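Long-range contacts in similarities with probable monooxygenase (Photorhabdus luminescens, PDB 4HB9), which binds FAD and probably acts as a flavin-dependent monooxygenase, perhaps in stilbene epoxidation during the bacterium's symbiosis with nematodes: residues L316-H321 and T333-A338; G8-G12 and R111-K115; D162-S166 and N322-M326. All blocks are in the same frame, centred on the assembly; numbering follows the deposited sequence. Where two conformers were deposited one is given.

Interaction 1: L316-H321 and T333-A338; sequences LGDAIH and TALRDA. With FAD (flavin-adenine dinucleotide), chain B; EDO (1,2-ethanediol), chain G.
A very short hydrogen bond, 2.5 Å from His321 NE2 to Asp337 OD2, joins the end of helix 318-321 to helix 330-349. The same NE2 also donates to Asp337 OD1 at 2.9 Å, so the imidazole edge faces both carboxylate oxygens. Asp337 OD2 takes a further bond from Gly317 N (2.8 Å, 162°), while Tyr369 of helix 355-386 hydrogen-bonds Asp337 OD1. The CA-to-CB bonds of Asp337 (chi1 m, chi2 -10°) and His321 (chi1 m, chi2 -54°) both point toward the opposing segment. One ring face of His321 carries Thr333 CG2, a CH-pi contact 3.3 Å from the centroid and 14° off the normal. Gly317 and Asp318 match the Gly-Asp motif of the aromatic hydroxylase-like flavoproteins: Asp318 N donates to FAD O2P at 2.8 Å, and FAD O3' donates to Asp318 OD2 at 2.9 Å. Gly317, the N-cap, has positive phi (70/-149), and a CB there would collide with O2P. Its CA lies 3.9 Å from the CA of Ala334 and 3.8 Å from Ala334 CB, whereas the CA atoms of Leu316 and Asp337 are 6.0 Å apart. Leu316, extended in backbone (-149/166) with both chi angles p, sets CB 3.8 Å from Asp337 CB and CD2 4.4 Å from Ala338 CB. Helix 11-22 borders this apolar end, Leu16 touching Leu316 and Cys15 touching Ala338.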
loop_
_atom_site.group_PDB
_atom_site.type_symbol
_atom_site.label_atom_id
_atom_site.label_comp_id
_atom_site.label_asym_id
_atom_site.label_seq_id
_atom_site.Cartn_x
_atom_site.Cartn_y
_atom_site.Cartn_z
ATOM N N LEU A 316 5.759 -4.985 10.732
ATOM C CA LEU A 316 4.422 -4.999 10.152
ATOM C C LEU A 316 4.360 -4.316 8.798
ATOM O O LEU A 316 5.292 -3.667 8.392
ATOM C CB LEU A 316 3.342 -4.458 11.100
ATOM C CG LEU A 316 3.152 -3.010 11.473
ATOM C CD1 LEU A 316 2.608 -2.135 10.338
ATOM C CD2 LEU A 316 2.167 -2.981 12.633
ATOM N N GLY A 317 3.270 -4.545 8.088
ATOM C CA GLY A 317 3.057 -3.918 6.795
ATOM C C GLY A 317 3.977 -4.439 5.715
ATOM O O GLY A 317 4.366 -5.615 5.733
ATOM N N ASP A 318 4.308 -3.552 4.768
ATOM C CA ASP A 318 5.190 -3.864 3.636
ATOM C C ASP A 318 6.587 -4.328 4.055
ATOM O O ASP A 318 7.203 -5.121 3.336
ATOM C CB ASP A 318 5.293 -2.681 2.672
ATOM C CG ASP A 318 4.021 -2.496 1.804
ATOM O OD1 ASP A 318 3.103 -3.336 1.876
ATOM O OD2 ASP A 318 3.949 -1.500 1.046
ATOM N N ALA A 319 7.061 -3.878 5.214
ATOM C CA ALA A 319 8.316 -4.363 5.792
ATOM C C ALA A 319 8.430 -5.879 5.778
ATOM O O ALA A 319 9.534 -6.417 5.638
ATOM C CB ALA A 319 8.506 -3.836 7.211
ATOM N N ILE A 320 7.303 -6.565 5.917
ATOM C CA ILE A 320 7.291 -8.013 5.957
ATOM C C ILE A 320 6.347 -8.663 4.922
ATOM O O ILE A 320 6.464 -9.864 4.682
ATOM C CB ILE A 320 7.015 -8.482 7.420
ATOM C CG1 ILE A 320 7.254 -9.982 7.583
ATOM C CG2 ILE A 320 5.618 -8.114 7.864
ATOM C CD1 ILE A 320 8.680 -10.421 7.333
ATOM N N HIS A 321 5.476 -7.871 4.279
ATOM C CA HIS A 321 4.443 -8.351 3.332
ATOM C C HIS A 321 4.664 -8.128 1.855
ATOM O O HIS A 321 4.128 -8.881 1.041
ATOM C CB HIS A 321 3.131 -7.582 3.551
ATOM C CG HIS A 321 2.417 -7.981 4.770
ATOM N ND1 HIS A 321 2.093 -9.288 5.023
ATOM C CD2 HIS A 321 1.996 -7.267 5.832
ATOM C CE1 HIS A 321 1.477 -9.360 6.189
ATOM N NE2 HIS A 321 1.429 -8.150 6.705
ATOM N N THR A 333 -3.544 -4.891 4.320
ATOM C CA THR A 333 -2.759 -5.863 5.110
ATOM C C THR A 333 -1.960 -5.175 6.218
ATOM O O THR A 333 -1.895 -5.692 7.343
ATOM C CB THR A 333 -1.869 -6.728 4.207
ATOM O OG1 THR A 333 -2.685 -7.300 3.190
ATOM C CG2 THR A 333 -1.287 -7.861 4.990
ATOM N N ALA A 334 -1.393 -3.998 5.927
ATOM C CA ALA A 334 -0.740 -3.196 6.955
ATOM C C ALA A 334 -1.699 -2.820 8.110
ATOM O O ALA A 334 -1.341 -2.901 9.304
ATOM C CB ALA A 334 -0.129 -1.946 6.361
ATOM N N LEU A 335 -2.915 -2.434 7.752
ATOM C CA LEU A 335 -3.959 -2.135 8.730
ATOM C C LEU A 335 -4.357 -3.369 9.539
ATOM O O LEU A 335 -4.478 -3.308 10.759
ATOM C CB LEU A 335 -5.191 -1.552 8.026
ATOM C CG LEU A 335 -4.961 -0.170 7.447
ATOM C CD1 LEU A 335 -6.122 0.222 6.522
ATOM C CD2 LEU A 335 -4.732 0.853 8.550
ATOM N N ARG A 336 -4.567 -4.481 8.841
ATOM C CA ARG A 336 -4.859 -5.745 9.481
ATOM C C ARG A 336 -3.790 -6.122 10.522
ATOM O O ARG A 336 -4.135 -6.565 11.621
ATOM C CB ARG A 336 -4.935 -6.835 8.421
ATOM C CG ARG A 336 -5.512 -8.140 8.890
ATOM C CD ARG A 336 -5.679 -9.058 7.696
ATOM N NE ARG A 336 -6.189 -10.363 8.086
ATOM C CZ ARG A 336 -6.449 -11.352 7.227
ATOM N NH1 ARG A 336 -6.254 -11.193 5.926
ATOM N NH2 ARG A 336 -6.923 -12.496 7.674
ATOM N N ASP A 337 -2.521 -6.001 10.139
ATOM C CA ASP A 337 -1.392 -6.233 11.055
ATOM C C ASP A 337 -1.479 -5.317 12.287
ATOM O O ASP A 337 -1.273 -5.755 13.423
ATOM C CB ASP A 337 -0.051 -5.934 10.410
ATOM C CG ASP A 337 0.354 -6.912 9.298
ATOM O OD1 ASP A 337 -0.268 -7.982 9.082
ATOM O OD2 ASP A 337 1.329 -6.565 8.603
ATOM N N ALA A 338 -1.787 -4.048 12.058
ATOM C CA ALA A 338 -1.828 -3.046 13.143
ATOM C C ALA A 338 -2.898 -3.371 14.179
ATOM O O ALA A 338 -2.659 -3.299 15.394
ATOM C CB ALA A 338 -2.016 -1.645 12.569
HETATM P PA FAD B . 4.198 2.852 4.137
HETATM O O1A FAD B . 2.761 3.299 4.190
HETATM O O2A FAD B . 5.068 2.893 2.927
HETATM O O5B FAD B . 4.977 3.570 5.336
HETATM C C5B FAD B . 6.362 3.380 5.560
HETATM C C4B FAD B . 6.803 4.597 6.351
HETATM O O4B FAD B . 8.120 4.351 6.877
HETATM C C3B FAD B . 6.866 5.887 5.510
HETATM O O3B FAD B . 6.266 6.989 6.192
HETATM C C2B FAD B . 8.359 6.075 5.328
HETATM O O2B FAD B . 8.785 7.413 5.145
HETATM C C1B FAD B . 8.894 5.508 6.651
HETATM N N9A FAD B . 10.295 5.082 6.649
HETATM C C8A FAD B . 10.930 4.320 5.719
HETATM N N7A FAD B . 12.217 4.066 6.093
HETATM C C5A FAD B . 12.394 4.690 7.277
HETATM C C6A FAD B . 13.534 4.830 8.204
HETATM N N6A FAD B . 14.700 4.242 7.848
HETATM N N1A FAD B . 13.364 5.559 9.326
HETATM C C2A FAD B . 12.168 6.113 9.632
HETATM N N3A FAD B . 11.080 6.029 8.841
HETATM C C4A FAD B . 11.140 5.332 7.659
HETATM N N1 FAD B . -3.075 -0.924 -0.909
HETATM C C2 FAD B . -4.357 -1.316 -0.735
HETATM O O2 FAD B . -4.692 -2.079 0.237
HETATM N N3 FAD B . -5.313 -0.897 -1.585
HETATM C C4 FAD B . -5.093 -0.138 -2.663
HETATM O O4 FAD B . -6.048 0.200 -3.412
HETATM C C4X FAD B . -3.720 0.292 -2.943
HETATM N N5 FAD B . -3.404 1.080 -4.011
HETATM C C5X FAD B . -2.117 1.438 -4.223
HETATM C C6 FAD B . -1.774 2.220 -5.320
HETATM C C7 FAD B . -0.453 2.610 -5.555
HETATM C C7M FAD B . -0.081 3.464 -6.752
HETATM C C8 FAD B . 0.606 2.175 -4.629
HETATM C C8M FAD B . 2.045 2.590 -4.849
HETATM C C9 FAD B . 0.270 1.393 -3.529
HETATM C C9A FAD B . -1.045 1.002 -3.278
HETATM N N10 FAD B . -1.378 0.204 -2.160
HETATM C C10 FAD B . -2.702 -0.174 -1.969
HETATM C "C1'" FAD B . -0.360 -0.302 -1.217
HETATM C "C2'" FAD B . -0.204 0.573 0.025
HETATM O "O2'" FAD B . -0.042 1.936 -0.326
HETATM C "C3'" FAD B . 1.019 0.103 0.811
HETATM O "O3'" FAD B . 1.016 -1.323 0.850
HETATM C "C4'" FAD B . 0.977 0.638 2.235
HETATM O "O4'" FAD B . 1.412 1.985 2.202
HETATM C "C5'" FAD B . 1.875 -0.141 3.173
HETATM O "O5'" FAD B . 1.751 0.448 4.451
HETATM P P FAD B . 3.067 0.500 5.377
HETATM O O1P FAD B . 2.625 1.265 6.602
HETATM O O2P FAD B . 3.630 -0.891 5.500
HETATM O O3P FAD B . 4.207 1.313 4.593
HETATM C C1 EDO G . -6.226 -7.823 2.388
HETATM O O1 EDO G . -7.347 -8.636 2.044
HETATM C C2 EDO G . -6.167 -7.703 3.901
HETATM O O2 EDO G . -5.453 -8.791 4.459
#

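Interaction 2: G8-G12 and R111-K115; sequences GAGIG and RTELK. With FAD (flavin-adenine dinucleotide), chain B; EDO (1,2-ethanediol), chain L.
The polar contact is made by Lys115, curled through four m torsions so that NZ donates to Ala9 O at 3.1 Å; one water bridges the two at 2.7 Å from each. Packing centres on Ile11 (chi1 and chi2 m), whose CD1 lies 3.6 Å from Lys115 CD and 3.8 Å from Leu114 CD2 and sits over one face of the Arg111 guanidinium. The CA atoms of Ile11 and Lys115 are 7.0 Å apart. Cofactor bonds span both segments. Residues 8-12 run through a glycine-rich turn consistent with a Rossmann-type GxGxxG motif, which continues beyond Gly12, with Gly10, where a CB would strike FAD O5B, as N-cap: Ile11 N donates to FAD O1A (3.2 Å) and Gly12 N to FAD O1P (2.8 Å). Arg111, its first three torsions t, gives NH2 to FAD O1A (2.9 Å) and NH1 to FAD O4' (2.8 Å). The start of helix 11-22 meets helix 111-119 beside the pyrophosphate, with Leu114 packing on Phe67 of helix 61-70 and Ile45 of strand 44-47.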
loop_
_atom_site.group_PDB
_atom_site.type_symbol
_atom_site.label_atom_id
_atom_site.label_comp_id
_atom_site.label_asym_id
_atom_site.label_seq_id
_atom_site.Cartn_x
_atom_site.Cartn_y
_atom_site.Cartn_z
ATOM N N GLY A 8 8.423 4.418 11.277
ATOM C CA GLY A 8 7.526 4.684 10.153
ATOM C C GLY A 8 6.130 5.145 10.528
ATOM O O GLY A 8 5.359 4.405 11.144
ATOM N N ALA A 9 5.815 6.381 10.147
ATOM C CA ALA A 9 4.464 6.919 10.244
ATOM C C ALA A 9 3.752 6.762 8.901
ATOM O O ALA A 9 3.285 7.744 8.296
ATOM C CB ALA A 9 4.485 8.363 10.643
ATOM N N GLY A 10 3.695 5.520 8.436
ATOM C CA GLY A 10 2.916 5.160 7.250
ATOM C C GLY A 10 1.550 4.651 7.645
ATOM O O GLY A 10 1.065 4.890 8.748
ATOM N N ILE A 11 0.917 3.922 6.743
ATOM C CA ILE A 11 -0.417 3.422 6.997
ATOM C C ILE A 11 -0.458 2.546 8.245
ATOM O O ILE A 11 -1.288 2.755 9.139
ATOM C CB ILE A 11 -0.935 2.587 5.806
ATOM C CG1 ILE A 11 -1.009 3.423 4.520
ATOM C CG2 ILE A 11 -2.292 1.991 6.113
ATOM C CD1 ILE A 11 -1.859 4.661 4.585
ATOM N N GLY A 12 0.418 1.545 8.284
ATOM C CA GLY A 12 0.462 0.601 9.390
ATOM C C GLY A 12 0.873 1.199 10.720
ATOM O O GLY A 12 0.227 0.957 11.734
ATOM N N ARG A 111 -4.878 8.483 -1.008
ATOM C CA ARG A 111 -3.799 8.271 -0.038
ATOM C C ARG A 111 -3.559 9.514 0.801
ATOM O O ARG A 111 -3.387 9.415 2.029
ATOM C CB ARG A 111 -2.506 7.819 -0.692
ATOM C CG ARG A 111 -1.433 7.608 0.372
ATOM C CD ARG A 111 -0.177 6.931 -0.114
ATOM N NE ARG A 111 0.746 6.740 1.010
ATOM C CZ ARG A 111 1.055 5.564 1.572
ATOM N NH1 ARG A 111 0.541 4.439 1.119
ATOM N NH2 ARG A 111 1.877 5.531 2.615
ATOM N N THR A 112 -3.587 10.690 0.181
ATOM C CA THR A 112 -3.331 11.929 0.939
ATOM C C THR A 112 -4.376 12.151 2.053
ATOM O O THR A 112 -4.011 12.420 3.187
ATOM C CB THR A 112 -3.161 13.185 0.062
ATOM O OG1 THR A 112 -2.920 14.324 0.907
ATOM C CG2 THR A 112 -4.399 13.466 -0.775
ATOM N N GLU A 113 -5.662 11.971 1.763
ATOM C CA GLU A 113 -6.674 12.113 2.808
ATOM C C GLU A 113 -6.544 11.072 3.905
ATOM O O GLU A 113 -6.731 11.388 5.063
ATOM C CB GLU A 113 -8.098 12.040 2.240
ATOM C CG GLU A 113 -8.536 13.246 1.399
ATOM C CD GLU A 113 -9.760 12.883 0.548
ATOM O OE1 GLU A 113 -9.644 11.967 -0.309
ATOM O OE2 GLU A 113 -10.863 13.406 0.836
ATOM N N LEU A 114 -6.301 9.826 3.522
ATOM C CA LEU A 114 -6.165 8.759 4.475
ATOM C C LEU A 114 -5.016 9.067 5.428
ATOM O O LEU A 114 -5.179 8.925 6.664
ATOM C CB LEU A 114 -5.971 7.418 3.790
ATOM C CG LEU A 114 -5.831 6.200 4.693
ATOM C CD1 LEU A 114 -7.035 6.025 5.590
ATOM C CD2 LEU A 114 -5.608 4.969 3.847
ATOM N N LYS A 115 -3.890 9.532 4.889
ATOM C CA LYS A 115 -2.735 9.887 5.760
ATOM C C LYS A 115 -3.038 11.050 6.714
ATOM O O LYS A 115 -2.661 11.018 7.884
ATOM C CB LYS A 115 -1.478 10.197 4.954
ATOM C CG LYS A 115 -0.784 8.970 4.365
ATOM C CD LYS A 115 -0.391 7.894 5.385
ATOM C CE LYS A 115 0.493 8.392 6.542
ATOM N NZ LYS A 115 1.679 9.139 6.045
HETATM P PA FAD B . 4.198 2.852 4.137
HETATM O O1A FAD B . 2.761 3.299 4.190
HETATM O O2A FAD B . 5.068 2.893 2.927
HETATM O O5B FAD B . 4.977 3.570 5.336
HETATM C C5B FAD B . 6.362 3.380 5.560
HETATM C C4B FAD B . 6.803 4.597 6.351
HETATM O O4B FAD B . 8.120 4.351 6.877
HETATM C C3B FAD B . 6.866 5.887 5.510
HETATM O O3B FAD B . 6.266 6.989 6.192
HETATM C C2B FAD B . 8.359 6.075 5.328
HETATM O O2B FAD B . 8.785 7.413 5.145
HETATM C C1B FAD B . 8.894 5.508 6.651
HETATM N N9A FAD B . 10.295 5.082 6.649
HETATM C C8A FAD B . 10.930 4.320 5.719
HETATM N N7A FAD B . 12.217 4.066 6.093
HETATM C C5A FAD B . 12.394 4.690 7.277
HETATM C C6A FAD B . 13.534 4.830 8.204
HETATM N N6A FAD B . 14.700 4.242 7.848
HETATM N N1A FAD B . 13.364 5.559 9.326
HETATM C C2A FAD B . 12.168 6.113 9.632
HETATM N N3A FAD B . 11.080 6.029 8.841
HETATM C C4A FAD B . 11.140 5.332 7.659
HETATM N N1 FAD B . -3.075 -0.924 -0.909
HETATM C C2 FAD B . -4.357 -1.316 -0.735
HETATM O O2 FAD B . -4.692 -2.079 0.237
HETATM N N3 FAD B . -5.313 -0.897 -1.585
HETATM C C4 FAD B . -5.093 -0.138 -2.663
HETATM O O4 FAD B . -6.048 0.200 -3.412
HETATM C C4X FAD B . -3.720 0.292 -2.943
HETATM N N5 FAD B . -3.404 1.080 -4.011
HETATM C C5X FAD B . -2.117 1.438 -4.223
HETATM C C6 FAD B . -1.774 2.220 -5.320
HETATM C C7 FAD B . -0.453 2.610 -5.555
HETATM C C7M FAD B . -0.081 3.464 -6.752
HETATM C C8 FAD B . 0.606 2.175 -4.629
HETATM C C8M FAD B . 2.045 2.590 -4.849
HETATM C C9 FAD B . 0.270 1.393 -3.529
HETATM C C9A FAD B . -1.045 1.002 -3.278
HETATM N N10 FAD B . -1.378 0.204 -2.160
HETATM C C10 FAD B . -2.702 -0.174 -1.969
HETATM C "C1'" FAD B . -0.360 -0.302 -1.217
HETATM C "C2'" FAD B . -0.204 0.573 0.025
HETATM O "O2'" FAD B . -0.042 1.936 -0.326
HETATM C "C3'" FAD B . 1.019 0.103 0.811
HETATM O "O3'" FAD B . 1.016 -1.323 0.850
HETATM C "C4'" FAD B . 0.977 0.638 2.235
HETATM O "O4'" FAD B . 1.412 1.985 2.202
HETATM C "C5'" FAD B . 1.875 -0.141 3.173
HETATM O "O5'" FAD B . 1.751 0.448 4.451
HETATM P P FAD B . 3.067 0.500 5.377
HETATM O O1P FAD B . 2.625 1.265 6.602
HETATM O O2P FAD B . 3.630 -0.891 5.500
HETATM O O3P FAD B . 4.207 1.313 4.593
HETATM C C1 EDO L . 4.650 11.218 5.908
HETATM O O1 EDO L . 4.544 10.556 7.171
HETATM C C2 EDO L . 5.886 10.686 5.216
HETATM O O2 EDO L . 5.703 9.312 4.849
HETATM O O HOH W 1 2.509 10.299 8.298
#

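Interaction 3: D162-S166 and N322-M326; sequences DGSNS and NMTPM. With FAD (flavin-adenine dinucleotide), chain B.
Asp162 and Gly163 match the Asp-Gly motif of FAD-dependent aromatic hydroxylases, and Ser164 is the residue most buried by this meeting of two irregular loops. Its CB points toward residues 322-326, and chi1 m (one of two deposited conformers) directs Ser164 OG to Asn322 O, a 2.7 Å hydrogen bond. CD of the poorly ordered Pro325 lies 3.6 Å from Ser164 OG. Met323, a selenomethionine, has its CA 5.0 Å from that of Ser164; its CB points away, but the side chain (chi1 and chi2 m) folds back to place CE 3.4 Å from Ser164 O. That carbonyl accepts a hydrogen bond from Arg169. Asn322, just past helix 318-321, contributes chiefly its carbonyl here, while its ND2 bonds Asp318. A type I turn from Gly163 to Ser166 shapes the first loop, its Ser166 N to Gly163 O bond weak (3.0 Å). Both loops border FAD: Asp162 O lies 3.1 Å from C8A of the adenine, and Met326 O, in a poorly ordered residue, 3.1 Å from C9A of the flavin. Ser166, whose OG caps Arg169 N at the start of helix 167-172, also donates through OG to Asp162 OD1 at 2.5 Å.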
loop_
_atom_site.group_PDB
_atom_site.type_symbol
_atom_site.label_atom_id
_atom_site.label_comp_id
_atom_site.label_asym_id
_atom_site.label_seq_id
_atom_site.Cartn_x
_atom_site.Cartn_y
_atom_site.Cartn_z
ATOM N N ASP A 162 8.328 0.245 8.457
ATOM C CA ASP A 162 9.102 1.186 7.645
ATOM C C ASP A 162 9.136 0.867 6.153
ATOM O O ASP A 162 10.029 1.331 5.432
ATOM C CB ASP A 162 10.514 1.404 8.235
ATOM C CG ASP A 162 11.274 0.090 8.545
ATOM O OD1 ASP A 162 10.655 -0.987 8.778
ATOM O OD2 ASP A 162 12.532 0.178 8.568
ATOM N N GLY A 163 8.164 0.094 5.683
ATOM C CA GLY A 163 7.935 -0.033 4.244
ATOM C C GLY A 163 8.734 -1.147 3.581
ATOM O O GLY A 163 9.493 -1.868 4.236
ATOM N N SER A 164 8.609 -1.233 2.260
ATOM C CA SER A 164 9.082 -2.404 1.505
ATOM C C SER A 164 10.586 -2.680 1.619
ATOM O O SER A 164 10.981 -3.838 1.616
ATOM C CB SER A 164 8.696 -2.285 0.028
ATOM O OG SER A 164 7.284 -2.269 -0.134
ATOM N N ASN A 165 11.408 -1.631 1.709
ATOM C CA ASN A 165 12.869 -1.795 1.864
ATOM C C ASN A 165 13.317 -1.571 3.309
ATOM O O ASN A 165 14.372 -0.990 3.568
ATOM C CB ASN A 165 13.634 -0.814 0.955
ATOM C CG ASN A 165 13.190 -0.897 -0.503
ATOM O OD1 ASN A 165 12.984 -1.985 -1.043
ATOM N ND2 ASN A 165 13.024 0.256 -1.139
ATOM N N SER A 166 12.494 -2.035 4.240
ATOM C CA SER A 166 12.688 -1.834 5.665
ATOM C C SER A 166 14.088 -2.175 6.162
ATOM O O SER A 166 14.515 -3.324 6.061
ATOM C CB SER A 166 11.680 -2.719 6.381
ATOM O OG SER A 166 11.951 -2.913 7.742
ATOM N N ASN A 322 5.322 -7.038 1.495
ATOM C CA ASN A 322 5.326 -6.600 0.090
ATOM C C ASN A 322 6.648 -6.032 -0.279
ATOM O O ASN A 322 6.996 -4.954 0.183
ATOM C CB ASN A 322 4.274 -5.509 -0.162
ATOM C CG ASN A 322 2.961 -6.056 -0.670
ATOM O OD1 ASN A 322 2.937 -6.910 -1.548
ATOM N ND2 ASN A 322 1.853 -5.559 -0.120
HETATM N N MSE A 323 7.371 -6.751 -1.129
HETATM C CA MSE A 323 8.664 -6.295 -1.650
HETATM C C MSE A 323 8.491 -5.247 -2.731
HETATM O O MSE A 323 9.438 -4.513 -3.027
HETATM C CB MSE A 323 9.477 -7.491 -2.175
HETATM C CG MSE A 323 9.910 -8.416 -1.037
HETATM SE SE MSE A 323 11.008 -7.526 0.360
HETATM C CE MSE A 323 11.959 -6.173 -0.712
ATOM N N THR A 324 7.297 -5.182 -3.331
ATOM C CA THR A 324 6.927 -4.103 -4.261
ATOM C C THR A 324 5.793 -3.249 -3.654
ATOM O O THR A 324 4.719 -3.777 -3.333
ATOM C CB THR A 324 6.444 -4.639 -5.646
ATOM O OG1 THR A 324 7.168 -5.812 -6.023
ATOM C CG2 THR A 324 6.614 -3.573 -6.744
ATOM N N PRO A 325 6.025 -1.932 -3.479
ATOM C CA PRO A 325 4.870 -1.064 -3.190
ATOM C C PRO A 325 4.024 -0.917 -4.461
ATOM O O PRO A 325 4.438 -0.229 -5.396
ATOM C CB PRO A 325 5.514 0.265 -2.773
ATOM C CG PRO A 325 6.881 0.253 -3.381
ATOM C CD PRO A 325 7.300 -1.186 -3.523
HETATM N N MSE A 326 2.863 -1.576 -4.494
HETATM C CA MSE A 326 2.155 -1.844 -5.755
HETATM C C MSE A 326 0.650 -1.827 -5.671
HETATM O O MSE A 326 0.077 -1.566 -4.612
HETATM C CB MSE A 326 2.599 -3.248 -6.181
HETATM C CG MSE A 326 2.078 -4.346 -5.246
HETATM SE SE MSE A 326 2.437 -6.128 -6.008
HETATM C CE MSE A 326 1.299 -7.174 -4.786
HETATM P PA FAD B . 4.198 2.852 4.137
HETATM O O1A FAD B . 2.761 3.299 4.190
HETATM O O2A FAD B . 5.068 2.893 2.927
HETATM O O5B FAD B . 4.977 3.570 5.336
HETATM C C5B FAD B . 6.362 3.380 5.560
HETATM C C4B FAD B . 6.803 4.597 6.351
HETATM O O4B FAD B . 8.120 4.351 6.877
HETATM C C3B FAD B . 6.866 5.887 5.510
HETATM O O3B FAD B . 6.266 6.989 6.192
HETATM C C2B FAD B . 8.359 6.075 5.328
HETATM O O2B FAD B . 8.785 7.413 5.145
HETATM C C1B FAD B . 8.894 5.508 6.651
HETATM N N9A FAD B . 10.295 5.082 6.649
HETATM C C8A FAD B . 10.930 4.320 5.719
HETATM N N7A FAD B . 12.217 4.066 6.093
HETATM C C5A FAD B . 12.394 4.690 7.277
HETATM C C6A FAD B . 13.534 4.830 8.204
HETATM N N6A FAD B . 14.700 4.242 7.848
HETATM N N1A FAD B . 13.364 5.559 9.326
HETATM C C2A FAD B . 12.168 6.113 9.632
HETATM N N3A FAD B . 11.080 6.029 8.841
HETATM C C4A FAD B . 11.140 5.332 7.659
HETATM N N1 FAD B . -3.075 -0.924 -0.909
HETATM C C2 FAD B . -4.357 -1.316 -0.735
HETATM O O2 FAD B . -4.692 -2.079 0.237
HETATM N N3 FAD B . -5.313 -0.897 -1.585
HETATM C C4 FAD B . -5.093 -0.138 -2.663
HETATM O O4 FAD B . -6.048 0.200 -3.412
HETATM C C4X FAD B . -3.720 0.292 -2.943
HETATM N N5 FAD B . -3.404 1.080 -4.011
HETATM C C5X FAD B . -2.117 1.438 -4.223
HETATM C C6 FAD B . -1.774 2.220 -5.320
HETATM C C7 FAD B . -0.453 2.610 -5.555
HETATM C C7M FAD B . -0.081 3.464 -6.752
HETATM C C8 FAD B . 0.606 2.175 -4.629
HETATM C C8M FAD B . 2.045 2.590 -4.849
HETATM C C9 FAD B . 0.270 1.393 -3.529
HETATM C C9A FAD B . -1.045 1.002 -3.278
HETATM N N10 FAD B . -1.378 0.204 -2.160
HETATM C C10 FAD B . -2.702 -0.174 -1.969
HETATM C "C1'" FAD B . -0.360 -0.302 -1.217
HETATM C "C2'" FAD B . -0.204 0.573 0.025
HETATM O "O2'" FAD B . -0.042 1.936 -0.326
HETATM C "C3'" FAD B . 1.019 0.103 0.811
HETATM O "O3'" FAD B . 1.016 -1.323 0.850
HETATM C "C4'" FAD B . 0.977 0.638 2.235
HETATM O "O4'" FAD B . 1.412 1.985 2.202
HETATM C "C5'" FAD B . 1.875 -0.141 3.173
HETATM O "O5'" FAD B . 1.751 0.448 4.451
HETATM P P FAD B . 3.067 0.500 5.377
HETATM O O1P FAD B . 2.625 1.265 6.602
HETATM O O2P FAD B . 3.630 -0.891 5.500
HETATM O O3P FAD B . 4.207 1.313 4.593
#

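In the fold
All three contacts border FAD but differ in how completely they are buried. Interaction 1 is fully buried and rests on a carboxylate serving a ring and a backbone amide; interaction 2, largely buried, pairs aliphatic packing with one lysine-to-carbonyl bond; interaction 3, partly exposed, hangs mainly on a single serine hydroxyl. Residues 322-326 follow directly on helix 318-321 and lead toward helix 330-349, so interactions 1 and 3 share that part of the chain, meeting where Ala319 CB lies 3.5 Å from Ser166 CB. Interaction 2 uses helices 11-22 and 111-119; it joins interaction 1 in an apolar seam, Leu316 CD1 lying 3.6 Å from Gly12 CA, but does not touch interaction 3.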